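Local coordinates for ABC transporter substrate-binding protein (PDB 4OHN) that binds histidine and probably hands it to the membrane components of an ABC uptake transporter, at residues F33-K36 with Y40-F43; D44-T49 with Q241-E246; I64-K69 with N83-T88; N156-F161 with L165-N170. All coordinates share one frame; numbering follows the deposited sequence. Where two conformers were deposited one is given.

Contact 1: F33-K36 with Y40-F43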
# COMPACT_ATOMS: atom_id res chain seq x y z
N PHE A 33 -1.53 -3.32 -9.71
CA PHE A 33 -2.47 -2.44 -10.41
C PHE A 33 -2.84 -2.98 -11.77
O PHE A 33 -2.07 -3.74 -12.39
CB PHE A 33 -1.89 -1.02 -10.53
CG PHE A 33 -0.63 -0.93 -11.35
CD1 PHE A 33 -0.68 -0.62 -12.70
CD2 PHE A 33 0.62 -1.16 -10.79
CE1 PHE A 33 0.48 -0.53 -13.45
CE2 PHE A 33 1.78 -1.08 -11.54
CZ PHE A 33 1.71 -0.77 -12.87
N ALA A 34 -4.02 -2.60 -12.25
CA ALA A 34 -4.48 -2.92 -13.58
C ALA A 34 -3.77 -2.05 -14.58
O ALA A 34 -3.79 -0.80 -14.50
CB ALA A 34 -5.98 -2.71 -13.68
N GLN A 35 -3.14 -2.70 -15.56
CA GLN A 35 -2.40 -2.02 -16.61
C GLN A 35 -3.29 -1.60 -17.77
O GLN A 35 -4.51 -1.76 -17.72
CB GLN A 35 -1.30 -2.93 -17.15
CG GLN A 35 -0.29 -3.37 -16.14
CD GLN A 35 0.83 -4.11 -16.83
OE1 GLN A 35 1.91 -3.56 -17.02
NE2 GLN A 35 0.56 -5.34 -17.23
N LYS A 36 -2.69 -1.08 -18.84
CA LYS A 36 -3.45 -0.55 -19.94
C LYS A 36 -4.29 -1.63 -20.59
O LYS A 36 -5.32 -1.29 -21.16
CB LYS A 36 -2.55 0.16 -20.97
CG LYS A 36 -1.78 -0.74 -21.93
CD LYS A 36 -1.13 0.06 -23.06
CE LYS A 36 -2.15 0.82 -23.89
NZ LYS A 36 -1.65 1.20 -25.24
N TYR A 40 -2.78 -7.46 -14.43
CA TYR A 40 -2.23 -6.92 -13.21
C TYR A 40 -0.71 -6.97 -13.21
O TYR A 40 -0.12 -7.96 -13.63
CB TYR A 40 -2.76 -7.67 -11.98
CG TYR A 40 -4.26 -7.73 -11.93
CD1 TYR A 40 -5.04 -6.58 -12.09
CD2 TYR A 40 -4.91 -8.93 -11.74
CE1 TYR A 40 -6.43 -6.64 -12.05
CE2 TYR A 40 -6.29 -9.01 -11.69
CZ TYR A 40 -7.05 -7.87 -11.85
OH TYR A 40 -8.42 -7.98 -11.82
N ALA A 41 -0.09 -5.91 -12.74
CA ALA A 41 1.37 -5.81 -12.66
C ALA A 41 1.77 -5.01 -11.44
O ALA A 41 0.96 -4.30 -10.85
CB ALA A 41 1.95 -5.15 -13.90
N GLY A 42 3.04 -5.11 -11.07
CA GLY A 42 3.59 -4.30 -10.02
C GLY A 42 4.63 -5.02 -9.20
O GLY A 42 4.88 -6.22 -9.36
N PHE A 43 5.26 -4.27 -8.31
CA PHE A 43 6.26 -4.82 -7.42
C PHE A 43 5.75 -5.99 -6.61
O PHE A 43 6.41 -7.04 -6.52
CB PHE A 43 6.81 -3.71 -6.50
CG PHE A 43 7.86 -4.19 -5.54
CD1 PHE A 43 9.19 -4.05 -5.85
CD2 PHE A 43 7.52 -4.76 -4.32
CE1 PHE A 43 10.17 -4.50 -4.97
CE2 PHE A 43 8.49 -5.21 -3.44
CZ PHE A 43 9.81 -5.05 -3.76
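Phe33 and Ala41 form the antiparallel hydrogen-bonded pair of a short beta hairpin, and the backbone does most of the holding. Phe33 N donates to Ala41 O at 2.9 Å, and Ala41 N returns a bond of 3.0 Å to Phe33 O. The same Phe33 O also receives a CA-H...O contact from Tyr40 CA, 3.3 Å away, so that two donors of different strength share one carbonyl.

Side chains pack on the two sides of this frame. On one, Ala34 and Tyr40 form the non-hydrogen-bonded pair: the edge of the Tyr40 ring lies alongside the Ala34 backbone, with Tyr40 CD1 4.0 Å from Ala34 CA. On the other, Phe33 places CG between its backbone N and carbonyl carbon (chi1 63°), which swings the ring back over the partner strand until Phe33 CD2 lies 3.2 Å from Ala41 O. Ala41 CB lies 3.3 Å from Gln35 CD, against the flat amide end, while Gln35 NE2 is held by Ser39 in the turn.

Gly42, with a positive phi of 145°, closes the strand at the N-cap of helix 43-53. Strand 27-28 completes a three-stranded antiparallel sheet, pairing with 32-34, its middle strand; 40-41 is an outer one. Trp243 of helix 235-244 packs on Ala41, and Tyr40 reaches Trp61 and Pro63 at strand 58-63.

Contact 2: D44-T49 with Q241-E246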
# COMPACT_ATOMS: atom_id res chain seq x y z
N ASP A 44 4.59 -5.84 -5.99
CA ASP A 44 4.02 -6.92 -5.20
C ASP A 44 3.55 -8.08 -6.06
O ASP A 44 3.61 -9.22 -5.63
CB ASP A 44 2.86 -6.43 -4.34
CG ASP A 44 3.31 -5.63 -3.13
OD1 ASP A 44 4.46 -5.81 -2.64
OD2 ASP A 44 2.47 -4.83 -2.65
N ILE A 45 3.04 -7.80 -7.26
CA ILE A 45 2.66 -8.88 -8.16
C ILE A 45 3.90 -9.74 -8.43
O ILE A 45 3.87 -10.97 -8.30
CB ILE A 45 2.07 -8.36 -9.49
CG1 ILE A 45 0.91 -7.40 -9.27
CG2 ILE A 45 1.64 -9.54 -10.36
CD1 ILE A 45 -0.26 -7.98 -8.48
N ASP A 46 5.01 -9.10 -8.78
CA ASP A 46 6.24 -9.82 -9.06
C ASP A 46 6.80 -10.52 -7.81
O ASP A 46 7.22 -11.68 -7.88
CB ASP A 46 7.29 -8.83 -9.62
CG ASP A 46 6.97 -8.36 -11.04
OD1 ASP A 46 6.08 -8.92 -11.71
OD2 ASP A 46 7.67 -7.43 -11.48
N LEU A 47 6.78 -9.83 -6.68
CA LEU A 47 7.37 -10.38 -5.47
C LEU A 47 6.55 -11.57 -4.96
O LEU A 47 7.13 -12.62 -4.64
CB LEU A 47 7.52 -9.31 -4.39
CG LEU A 47 8.18 -9.78 -3.09
CD1 LEU A 47 9.58 -10.27 -3.32
CD2 LEU A 47 8.17 -8.64 -2.07
N ALA A 48 5.23 -11.46 -4.90
CA ALA A 48 4.40 -12.56 -4.44
C ALA A 48 4.49 -13.75 -5.38
O ALA A 48 4.51 -14.89 -4.96
CB ALA A 48 2.96 -12.12 -4.31
N THR A 49 4.53 -13.49 -6.68
CA THR A 49 4.69 -14.57 -7.66
C THR A 49 5.98 -15.34 -7.38
O THR A 49 6.00 -16.57 -7.33
CB THR A 49 4.67 -14.03 -9.11
OG1 THR A 49 3.41 -13.41 -9.35
CG2 THR A 49 4.88 -15.11 -10.12
N GLN A 241 14.69 -2.91 -8.80
CA GLN A 241 15.23 -2.03 -9.83
C GLN A 241 14.18 -1.76 -10.89
O GLN A 241 14.09 -0.64 -11.41
CB GLN A 241 16.47 -2.64 -10.48
CG GLN A 241 17.72 -2.59 -9.60
CD GLN A 241 18.19 -1.17 -9.32
OE1 GLN A 241 18.04 -0.28 -10.16
NE2 GLN A 241 18.75 -0.96 -8.14
N LYS A 242 13.40 -2.79 -11.22
CA LYS A 242 12.39 -2.68 -12.25
C LYS A 242 11.36 -1.61 -11.89
O LYS A 242 11.00 -0.80 -12.74
CB LYS A 242 11.71 -4.04 -12.44
CG LYS A 242 10.52 -4.03 -13.38
CD LYS A 242 9.94 -5.42 -13.52
CE LYS A 242 8.63 -5.42 -14.28
NZ LYS A 242 8.03 -6.78 -14.27
N TRP A 243 10.90 -1.60 -10.64
CA TRP A 243 9.81 -0.70 -10.25
C TRP A 243 10.27 0.62 -9.63
O TRP A 243 9.55 1.62 -9.72
CB TRP A 243 8.84 -1.45 -9.32
CG TRP A 243 8.15 -2.55 -10.06
CD1 TRP A 243 8.43 -3.89 -10.00
CD2 TRP A 243 7.11 -2.39 -11.02
NE1 TRP A 243 7.61 -4.57 -10.86
CE2 TRP A 243 6.80 -3.67 -11.51
CE3 TRP A 243 6.41 -1.27 -11.53
CZ2 TRP A 243 5.82 -3.88 -12.47
CZ3 TRP A 243 5.43 -1.48 -12.50
CH2 TRP A 243 5.14 -2.78 -12.94
N PHE A 244 11.46 0.64 -9.01
CA PHE A 244 11.92 1.80 -8.23
C PHE A 244 13.22 2.42 -8.67
O PHE A 244 13.54 3.53 -8.24
CB PHE A 244 12.03 1.41 -6.76
CG PHE A 244 10.73 1.05 -6.16
CD1 PHE A 244 9.76 2.02 -6.00
CD2 PHE A 244 10.44 -0.24 -5.79
CE1 PHE A 244 8.55 1.71 -5.46
CE2 PHE A 244 9.21 -0.56 -5.25
CZ PHE A 244 8.26 0.44 -5.09
N GLY A 245 13.99 1.73 -9.50
CA GLY A 245 15.30 2.23 -9.91
C GLY A 245 16.30 2.30 -8.76
O GLY A 245 17.28 3.04 -8.85
N GLU A 246 16.05 1.54 -7.70
CA GLU A 246 16.92 1.54 -6.53
C GLU A 246 16.65 0.27 -5.75
O GLU A 246 15.68 -0.42 -6.02
CB GLU A 246 16.65 2.75 -5.63
CG GLU A 246 15.26 2.73 -4.96
CD GLU A 246 15.10 3.80 -3.89
OE1 GLU A 246 16.08 4.11 -3.19
OE2 GLU A 246 13.97 4.33 -3.75
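Asp46 OD2 is gripped by two donors from consecutive residues of the other segment, Lys242 NZ and Trp243 NE1, each at 2.9 Å. The motif is a side-chain bridge between two helices far apart in sequence: in this two-lobed solute-binding fold, helix 235-244, close to the C-terminus, returns to lie beside helix 43-53, one of the first in the chain.

The two donors use the acceptor differently. Lys242 closes a salt bridge on the syn lone pair of Asp46 OD2, the side facing the other carboxylate oxygen, Asp46 OD1, which itself stays 3.9 Å from Lys242 NZ. Trp243 comes from above the carboxylate plane, some 47° out of it, yet the oxygen sits almost in the plane of the indole, so that the N-H points nearly straight at it (173°). Seen from the ring, the aspartate is therefore an edge partner. The lysine gets there by full extension: CG stands opposite the backbone N (chi1 173°) and every later bond is stretched out, laying the chain across the aspartate at about a right angle.

Two bonds on one oxygen should fix the rotation of the carboxylate, and the nearby ammonium group probably favours its charged form. Ile239, a turn before Trp243 on helix 235-244, also touches the Asp46 side chain. Lys242 also covers its neighbour, for its CG lies 3.9 Å above one face of the Trp243 ring, offset toward the rim.

Contact 3: I64-K69 with N83-T88; sequences IDWDLK and NGYSAT. With HIS (histidine), chain B; ACT (acetate ion), chain D.
Trp66 and Tyr85 meet with ring planes almost perpendicular (87°) but in an oblique pose, Trp66 CZ2 to Tyr85 CD1 3.8 Å, and the bound histidine bonds to both loops alongside this direct contact. The indole is sandwiched: the imidazole lies nearly parallel to it over one face, ligand CE1 3.2 Å from Trp66 CE2, and Lys69 CD occupies the opposite face. Lys69 CE also touches Tyr85 CE1, at 3.9 Å. A bend at the last torsion of Lys69 (chi4 -63°) turns Lys69 NZ back to Trp66 O, 2.8 Å away, and Gly132 O is its second acceptor.

Polar bonds to the ligand come from both loops. Trp66 NE1 donates to the histidine OXT at 3.1 Å, while Ser86 N gives the other carboxylate oxygen, O, a nearly straight bond of 3.0 Å. The ligand's amino N reaches Gly84 O at 2.8 Å and also Ser86 OG; Asn83 OD1 accepts from imidazole NE2 at 2.9 Å. Tyr85 OH instead binds an acetate, probably from the crystallisation liquor.

Arg91, Gln130, Ser134 and Asp179 complete the polar pocket. Its chemistry implies recognition of an amino acid by both charged ends, with the indole face covering the imidazole and the asparagine carbonyl accepting from its NE2.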
# COMPACT_ATOMS: atom_id res chain seq x y z
N ILE A 64 -9.91 -6.19 -4.65
CA ILE A 64 -10.87 -5.96 -3.58
C ILE A 64 -11.16 -4.47 -3.44
O ILE A 64 -10.44 -3.60 -3.91
CB ILE A 64 -10.36 -6.49 -2.21
CG1 ILE A 64 -9.06 -5.78 -1.78
CG2 ILE A 64 -10.17 -8.01 -2.25
CD1 ILE A 64 -8.59 -6.12 -0.37
N ASP A 65 -12.25 -4.19 -2.76
CA ASP A 65 -12.53 -2.86 -2.26
C ASP A 65 -11.64 -2.68 -1.02
O ASP A 65 -11.74 -3.44 -0.06
CB ASP A 65 -14.02 -2.84 -1.88
CG ASP A 65 -14.46 -1.58 -1.24
OD1 ASP A 65 -13.66 -0.72 -0.89
OD2 ASP A 65 -15.71 -1.43 -1.10
N TRP A 66 -10.74 -1.71 -1.07
CA TRP A 66 -9.76 -1.52 -0.00
C TRP A 66 -10.45 -1.28 1.34
O TRP A 66 -9.92 -1.66 2.38
CB TRP A 66 -8.77 -0.41 -0.35
CG TRP A 66 -7.53 -0.38 0.49
CD1 TRP A 66 -7.13 0.61 1.33
CD2 TRP A 66 -6.51 -1.39 0.52
NE1 TRP A 66 -5.93 0.27 1.92
CE2 TRP A 66 -5.52 -0.95 1.42
CE3 TRP A 66 -6.34 -2.62 -0.11
CZ2 TRP A 66 -4.39 -1.69 1.70
CZ3 TRP A 66 -5.20 -3.37 0.17
CH2 TRP A 66 -4.23 -2.90 1.06
N ASP A 67 -11.66 -0.73 1.32
CA ASP A 67 -12.43 -0.52 2.54
C ASP A 67 -12.79 -1.81 3.25
O ASP A 67 -13.05 -1.81 4.47
CB ASP A 67 -13.73 0.24 2.22
CG ASP A 67 -13.50 1.67 1.76
OD1 ASP A 67 -12.43 2.24 2.06
OD2 ASP A 67 -14.44 2.24 1.15
N LEU A 68 -12.88 -2.89 2.50
CA LEU A 68 -13.38 -4.17 3.00
C LEU A 68 -12.29 -5.20 3.26
O LEU A 68 -12.60 -6.37 3.54
CB LEU A 68 -14.37 -4.75 1.98
CG LEU A 68 -15.50 -3.83 1.50
CD1 LEU A 68 -16.51 -4.62 0.68
CD2 LEU A 68 -16.19 -3.12 2.63
N LYS A 69 -11.03 -4.80 3.18
CA LYS A 69 -9.93 -5.77 3.20
C LYS A 69 -9.91 -6.66 4.44
O LYS A 69 -9.69 -7.86 4.31
CB LYS A 69 -8.59 -5.08 3.00
CG LYS A 69 -8.24 -4.09 4.07
CD LYS A 69 -7.10 -3.21 3.61
CE LYS A 69 -6.90 -2.00 4.50
NZ LYS A 69 -8.09 -1.10 4.48
N ASN A 83 -0.24 -5.56 -1.03
CA ASN A 83 -0.50 -4.41 -1.91
C ASN A 83 -0.05 -3.14 -1.22
O ASN A 83 -0.85 -2.27 -0.89
CB ASN A 83 -2.01 -4.34 -2.21
CG ASN A 83 -2.40 -3.26 -3.20
OD1 ASN A 83 -3.20 -2.39 -2.87
ND2 ASN A 83 -1.89 -3.35 -4.42
N GLY A 84 1.24 -3.01 -0.97
CA GLY A 84 1.70 -1.87 -0.19
C GLY A 84 0.93 -1.73 1.11
O GLY A 84 0.52 -0.62 1.48
N TYR A 85 0.77 -2.85 1.81
CA TYR A 85 -0.05 -2.89 3.01
C TYR A 85 0.81 -2.47 4.21
O TYR A 85 1.72 -3.19 4.64
CB TYR A 85 -0.63 -4.28 3.18
CG TYR A 85 -1.66 -4.49 4.27
CD1 TYR A 85 -2.66 -3.56 4.54
CD2 TYR A 85 -1.68 -5.66 4.99
CE1 TYR A 85 -3.63 -3.79 5.51
CE2 TYR A 85 -2.64 -5.90 5.96
CZ TYR A 85 -3.60 -4.97 6.22
OH TYR A 85 -4.52 -5.25 7.18
N SER A 86 0.52 -1.30 4.78
CA SER A 86 1.32 -0.75 5.87
C SER A 86 1.09 -1.51 7.16
O SER A 86 -0.06 -1.69 7.59
CB SER A 86 0.98 0.72 6.06
OG SER A 86 1.25 1.41 4.85
N ALA A 87 2.18 -1.94 7.78
CA ALA A 87 2.14 -2.72 9.02
C ALA A 87 2.09 -1.80 10.21
O ALA A 87 3.13 -1.33 10.68
CB ALA A 87 3.35 -3.65 9.10
N THR A 88 0.89 -1.54 10.68
CA THR A 88 0.66 -0.59 11.77
C THR A 88 0.23 -1.31 13.04
O THR A 88 -0.28 -2.42 12.99
CB THR A 88 -0.43 0.42 11.39
OG1 THR A 88 -1.68 -0.25 11.33
CG2 THR A 88 -0.13 1.07 10.04
N HIS B . -0.32 1.88 2.46
CA HIS B . -1.74 2.25 2.64
C HIS B . -2.48 1.17 3.41
O HIS B . -1.87 0.13 3.74
CB HIS B . -2.43 2.62 1.31
CG HIS B . -2.83 1.50 0.40
ND1 HIS B . -3.99 1.56 -0.35
CD2 HIS B . -2.21 0.34 0.03
CE1 HIS B . -4.08 0.49 -1.11
NE2 HIS B . -3.01 -0.27 -0.91
OXT HIS B . -3.68 1.39 3.68
C ACT D . -7.20 -3.60 8.57
O ACT D . -6.47 -3.45 7.58
OXT ACT D . -7.95 -2.64 8.82
CH3 ACT D . -7.15 -4.85 9.39

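Contact 4: N156-F161 with L165-N170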
# COMPACT_ATOMS: atom_id res chain seq x y z
N ASN A 156 -11.90 14.79 3.06
CA ASN A 156 -12.69 14.20 2.00
C ASN A 156 -12.17 12.78 1.82
O ASN A 156 -10.96 12.56 1.80
CB ASN A 156 -12.49 14.94 0.67
CG ASN A 156 -13.42 16.13 0.50
OD1 ASN A 156 -13.93 16.68 1.48
ND2 ASN A 156 -13.66 16.52 -0.75
N GLN A 157 -13.07 11.81 1.70
CA GLN A 157 -12.69 10.41 1.58
C GLN A 157 -13.04 9.81 0.23
O GLN A 157 -14.09 10.07 -0.37
CB GLN A 157 -13.32 9.62 2.72
CG GLN A 157 -12.64 9.87 4.07
CD GLN A 157 -13.51 9.51 5.25
OE1 GLN A 157 -14.23 8.53 5.22
NE2 GLN A 157 -13.43 10.31 6.30
N TYR A 158 -12.11 8.99 -0.24
CA TYR A 158 -12.16 8.37 -1.56
C TYR A 158 -11.83 6.89 -1.45
O TYR A 158 -10.96 6.47 -0.65
CB TYR A 158 -11.10 9.01 -2.47
CG TYR A 158 -11.35 10.49 -2.67
CD1 TYR A 158 -12.20 10.94 -3.67
CD2 TYR A 158 -10.79 11.42 -1.82
CE1 TYR A 158 -12.47 12.26 -3.85
CE2 TYR A 158 -11.05 12.77 -2.00
CZ TYR A 158 -11.88 13.17 -3.01
OH TYR A 158 -12.14 14.52 -3.14
N GLN A 159 -12.49 6.07 -2.26
CA GLN A 159 -12.17 4.65 -2.29
C GLN A 159 -10.76 4.40 -2.82
O GLN A 159 -10.04 3.54 -2.29
CB GLN A 159 -13.17 3.87 -3.15
CG GLN A 159 -13.11 2.37 -2.90
CD GLN A 159 -13.84 1.53 -3.92
OE1 GLN A 159 -14.32 0.44 -3.61
NE2 GLN A 159 -13.95 2.02 -5.15
N THR A 160 -10.37 5.16 -3.84
CA THR A 160 -9.07 5.00 -4.52
C THR A 160 -8.33 6.32 -4.56
O THR A 160 -8.92 7.41 -4.62
CB THR A 160 -9.21 4.52 -5.98
OG1 THR A 160 -9.78 5.56 -6.80
CG2 THR A 160 -10.04 3.26 -6.04
N PHE A 161 -7.00 6.24 -4.59
CA PHE A 161 -6.19 7.43 -4.77
C PHE A 161 -6.37 8.06 -6.16
O PHE A 161 -6.22 9.28 -6.31
CB PHE A 161 -4.73 7.12 -4.48
CG PHE A 161 -4.41 7.06 -3.01
CD1 PHE A 161 -4.62 8.15 -2.19
CD2 PHE A 161 -3.89 5.91 -2.45
CE1 PHE A 161 -4.30 8.11 -0.85
CE2 PHE A 161 -3.58 5.86 -1.11
CZ PHE A 161 -3.79 6.95 -0.31
N LEU A 165 -6.84 11.98 -6.74
CA LEU A 165 -5.90 12.74 -7.55
C LEU A 165 -6.61 13.53 -8.67
O LEU A 165 -6.21 14.66 -8.95
CB LEU A 165 -4.83 11.83 -8.13
CG LEU A 165 -3.75 11.48 -7.10
CD1 LEU A 165 -3.00 10.20 -7.49
CD2 LEU A 165 -2.77 12.64 -6.90
N ILE A 166 -7.65 12.98 -9.28
CA ILE A 166 -8.46 13.75 -10.21
C ILE A 166 -9.10 14.93 -9.48
O ILE A 166 -9.19 16.05 -10.01
CB ILE A 166 -9.50 12.86 -10.93
CG1 ILE A 166 -8.80 11.84 -11.83
CG2 ILE A 166 -10.48 13.69 -11.76
CD1 ILE A 166 -7.95 12.41 -12.93
N ASP A 167 -9.54 14.71 -8.25
CA ASP A 167 -10.13 15.81 -7.50
C ASP A 167 -9.09 16.89 -7.16
O ASP A 167 -9.39 18.08 -7.24
CB ASP A 167 -10.87 15.32 -6.25
CG ASP A 167 -12.28 14.87 -6.54
OD1 ASP A 167 -12.61 14.56 -7.71
OD2 ASP A 167 -13.11 14.83 -5.59
N LEU A 168 -7.88 16.48 -6.80
CA LEU A 168 -6.78 17.43 -6.57
C LEU A 168 -6.49 18.23 -7.85
O LEU A 168 -6.34 19.46 -7.80
CB LEU A 168 -5.54 16.68 -6.09
CG LEU A 168 -4.34 17.54 -5.72
CD1 LEU A 168 -4.59 18.37 -4.45
CD2 LEU A 168 -3.08 16.69 -5.60
N LYS A 169 -6.39 17.53 -8.98
CA LYS A 169 -6.14 18.17 -10.29
C LYS A 169 -7.18 19.23 -10.62
O LYS A 169 -6.88 20.21 -11.28
CB LYS A 169 -6.15 17.09 -11.36
CG LYS A 169 -5.89 17.58 -12.76
CD LYS A 169 -5.98 16.41 -13.73
CE LYS A 169 -5.73 16.81 -15.15
NZ LYS A 169 -5.74 15.56 -15.97
N ASN A 170 -8.42 19.00 -10.15
CA ASN A 170 -9.55 19.88 -10.42
C ASN A 170 -9.89 20.86 -9.30
O ASN A 170 -10.95 21.47 -9.33
CB ASN A 170 -10.78 19.04 -10.78
CG ASN A 170 -10.72 18.54 -12.20
OD1 ASN A 170 -11.08 19.27 -13.12
ND2 ASN A 170 -10.27 17.32 -12.39
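Asp167 reaches from its helix to the phenol of Tyr158, and every step of its side chain stays near that group. Asp167 CB passes 3.5 Å from Tyr158 OH and Asp167 CG 3.4 Å from it. At the tip, Asp167 OD2 accepts the hydrogen bond of Tyr158 OH at 2.7 Å, met on its anti side and 22° out of the carboxylate plane. The same Asp167 OD2 lies at the edge of the tyrosine ring, 3.2 Å from Tyr158 CE1, and carboxylate and ring stand almost perpendicular. The other oxygen, OD1, turns to a salt bridge with Arg172.

Closer to the start of helix 161-169, the link is main chain: Leu165 N donates to Phe161 O at 2.8 Å, a first-turn helical bond. With its CG set opposite the carbonyl carbon (chi1 -79°), Leu165 folds alongside that acceptor, Leu165 CG to Phe161 O 3.4 Å.

Strand 155-158, this helix and strand 175-179 make a beta-alpha-beta crossover, with strand 127-130 between the two parallel strands. Tyr158 thus ties the first strand to the helix that follows it. Since the buried phenol donates a hydrogen bond to a carboxylate that also pairs with an arginine, Asp167 probably remains ionised, its rotation probably fixed through both oxygens.

Overall arrangement
Contacts 1 and 2 lie at the surface, whereas contacts 3 and 4 are buried. The first two adjoin: strand 40-41 runs into helix 43-53, and Trp243 packs against Gly42. Their chemistry differs, backbone pairing in the hairpin against a charged bridge between helices. Contact 2 also leads inward, since Asp44 OD2 accepts a hydrogen bond from Gly84 N, in the ligand-binding loop of contact 3. There the two segments touch directly and also share the bound histidine; in contact 4, within the other lobe, strand and helix bond directly. Contacts 3 and 4 approach each other where Asp65 packs on Gln159, and Phe161 comes within about 4 Å of the same ligand, side chain to histidine.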